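Local coordinates for protein N-acetyl-beta-D glucosaminidase (Rhizomucor miehei CAU432, PDB 4ZM6) that binds acetyl-CoA in a GCN5-related region that probably acetylates glucosamine, and probably cleaves beta-linked N-acetylglucosamine through its glycoside hydrolase family 3 domain, at residues A[14-20]-A[37-43]. Residues are numbered along the deposited sequence; the frame is centred on the assembly and turned at random.
Sequences GQLLMCG and HNLGSII
M18 and I43 cross at about a right angle on one face of a parallel strand pair, a compact case of a beta-alpha-beta unit in which backbone bonds and apolar contacts both join the strands. M18 runs out extended, CG anti to its backbone N (chi1 -175°), and lays CG 3.9 Å from I43 CB. A bend at the last torsion then turns M18 CE back to 3.9 Å from S41 CB, so one methionine touches two residues of the neighbouring strand. I43 answers with its CG2 branch, which lies against the backbone where C19 joins G20.

C19 turns to the other face, and its SG sits 3.9 Å from both L39 CD1 and L39 CD2, facing the fork of that leucine. Its backbone spans I42 in parallel fashion: I43 N donates to C19 O at 3.2 Å, nearly straight at 160°, while the bond from C19 N to S41 O is weak. Before the strands begin, G40 N donates to G14 O at 3.0 Å; L17 N also donates to this oxygen, so one carbonyl holds two donors and ties the turn of 14-17 to the approach of the second strand.

Helix 28-37 links the two strands, consistent with the start of the TIM barrel of family 3 hydrolases. Strand 296-298 pairs with 17-19 and strand 76-79 flanks 41-44. L17 and C19 pack on helix 304-318, whereas the I43 side chain touches M297 of strand 296-298 and L131 in a loop.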
loop_
_atom_site.group_PDB
_atom_site.type_symbol
_atom_site.label_atom_id
_atom_site.label_comp_id
_atom_site.label_asym_id
_atom_site.label_seq_id
_atom_site.Cartn_x
_atom_site.Cartn_y
_atom_site.Cartn_z
ATOM N N GLY A 14 -17.750 -31.102 -22.246
ATOM C CA GLY A 14 -16.763 -31.964 -21.593
ATOM C C GLY A 14 -15.497 -31.231 -21.180
ATOM O O GLY A 14 -14.846 -31.608 -20.205
ATOM N N GLN A 15 -15.154 -30.174 -21.917
ATOM C CA GLN A 15 -13.982 -29.350 -21.606
ATOM C C GLN A 15 -14.104 -28.655 -20.237
ATOM O O GLN A 15 -13.091 -28.295 -19.631
ATOM C CB GLN A 15 -13.738 -28.299 -22.705
ATOM C CG GLN A 15 -13.444 -28.853 -24.102
ATOM C CD GLN A 15 -12.108 -29.583 -24.211
ATOM O OE1 GLN A 15 -11.979 -30.739 -23.805
ATOM N NE2 GLN A 15 -11.116 -28.916 -24.789
ATOM N N LEU A 16 -15.339 -28.488 -19.755
ATOM C CA LEU A 16 -15.614 -27.824 -18.475
ATOM C C LEU A 16 -15.517 -28.743 -17.250
ATOM O O LEU A 16 -15.980 -28.373 -16.168
ATOM C CB LEU A 16 -17.006 -27.169 -18.506
ATOM C CG LEU A 16 -17.117 -25.782 -19.144
ATOM C CD1 LEU A 16 -16.363 -25.700 -20.460
ATOM C CD2 LEU A 16 -18.577 -25.386 -19.321
ATOM N N LEU A 17 -14.909 -29.920 -17.396
ATOM C CA LEU A 17 -14.809 -30.860 -16.278
ATOM C C LEU A 17 -13.402 -31.378 -16.016
ATOM O O LEU A 17 -12.536 -31.357 -16.891
ATOM C CB LEU A 17 -15.749 -32.051 -16.483
ATOM C CG LEU A 17 -17.129 -31.908 -15.835
ATOM C CD1 LEU A 17 -18.141 -31.345 -16.824
ATOM C CD2 LEU A 17 -17.585 -33.253 -15.292
ATOM N N MET A 18 -13.211 -31.845 -14.783
ATOM C CA MET A 18 -11.960 -32.430 -14.325
ATOM C C MET A 18 -12.317 -33.607 -13.429
ATOM O O MET A 18 -13.013 -33.433 -12.425
ATOM C CB MET A 18 -11.142 -31.401 -13.542
ATOM C CG MET A 18 -9.760 -31.885 -13.122
ATOM S SD MET A 18 -8.808 -30.618 -12.259
ATOM C CE MET A 18 -8.515 -29.455 -13.588
ATOM N N CYS A 19 -11.849 -34.798 -13.795
ATOM C CA CYS A 19 -12.279 -36.032 -13.138
ATOM C C CYS A 19 -11.110 -36.983 -12.912
ATOM O O CYS A 19 -10.201 -37.071 -13.741
ATOM C CB CYS A 19 -13.353 -36.720 -13.984
ATOM S SG CYS A 19 -14.584 -35.598 -14.701
ATOM N N GLY A 20 -11.149 -37.698 -11.788
ATOM C CA GLY A 20 -10.086 -38.630 -11.413
ATOM C C GLY A 20 -10.431 -40.084 -11.676
ATOM O O GLY A 20 -11.342 -40.390 -12.452
ATOM N N HIS A 37 -17.621 -38.332 -24.265
ATOM C CA HIS A 37 -18.141 -37.085 -23.704
ATOM C C HIS A 37 -17.147 -35.915 -23.724
ATOM O O HIS A 37 -17.392 -34.888 -23.086
ATOM C CB HIS A 37 -18.627 -37.352 -22.279
ATOM C CG HIS A 37 -19.508 -38.557 -22.171
ATOM N ND1 HIS A 37 -20.877 -38.494 -22.322
ATOM C CD2 HIS A 37 -19.213 -39.860 -21.955
ATOM C CE1 HIS A 37 -21.387 -39.704 -22.189
ATOM N NE2 HIS A 37 -20.399 -40.552 -21.967
ATOM N N ASN A 38 -16.039 -36.075 -24.454
ATOM C CA ASN A 38 -15.084 -34.989 -24.714
ATOM C C ASN A 38 -14.485 -34.363 -23.443
ATOM O O ASN A 38 -14.243 -33.155 -23.398
ATOM C CB ASN A 38 -15.760 -33.907 -25.579
ATOM C CG ASN A 38 -14.766 -33.032 -26.338
ATOM O OD1 ASN A 38 -13.622 -33.416 -26.575
ATOM N ND2 ASN A 38 -15.215 -31.847 -26.734
ATOM N N LEU A 39 -14.240 -35.191 -22.425
ATOM C CA LEU A 39 -13.648 -34.727 -21.162
ATOM C C LEU A 39 -12.341 -33.994 -21.469
ATOM O O LEU A 39 -11.517 -34.498 -22.235
ATOM C CB LEU A 39 -13.373 -35.903 -20.213
ATOM C CG LEU A 39 -13.586 -35.731 -18.701
ATOM C CD1 LEU A 39 -12.714 -36.720 -17.936
ATOM C CD2 LEU A 39 -13.311 -34.322 -18.206
ATOM N N GLY A 40 -12.161 -32.811 -20.879
ATOM C CA GLY A 40 -11.016 -31.951 -21.186
ATOM C C GLY A 40 -9.883 -31.911 -20.176
ATOM O O GLY A 40 -8.801 -31.418 -20.494
ATOM N N SER A 41 -10.121 -32.401 -18.960
ATOM C CA SER A 41 -9.117 -32.343 -17.901
ATOM C C SER A 41 -9.183 -33.568 -16.991
ATOM O O SER A 41 -10.262 -34.085 -16.713
ATOM C CB SER A 41 -9.298 -31.072 -17.062
ATOM O OG SER A 41 -9.714 -29.969 -17.855
ATOM N N ILE A 42 -8.019 -34.014 -16.531
ATOM C CA ILE A 42 -7.902 -35.140 -15.608
ATOM C C ILE A 42 -7.244 -34.644 -14.329
ATOM O O ILE A 42 -6.495 -33.667 -14.357
ATOM C CB ILE A 42 -7.024 -36.267 -16.204
ATOM C CG1 ILE A 42 -7.558 -36.717 -17.572
ATOM C CG2 ILE A 42 -6.921 -37.455 -15.249
ATOM C CD1 ILE A 42 -8.950 -37.316 -17.543
ATOM N N ILE A 43 -7.527 -35.315 -13.214
ATOM C CA ILE A 43 -6.833 -35.062 -11.945
ATOM C C ILE A 43 -6.289 -36.378 -11.386
ATOM O O ILE A 43 -6.937 -37.418 -11.488
ATOM C CB ILE A 43 -7.738 -34.347 -10.906
ATOM C CG1 ILE A 43 -7.020 -34.232 -9.551
ATOM C CG2 ILE A 43 -9.075 -35.060 -10.751
ATOM C CD1 ILE A 43 -7.662 -33.263 -8.580
#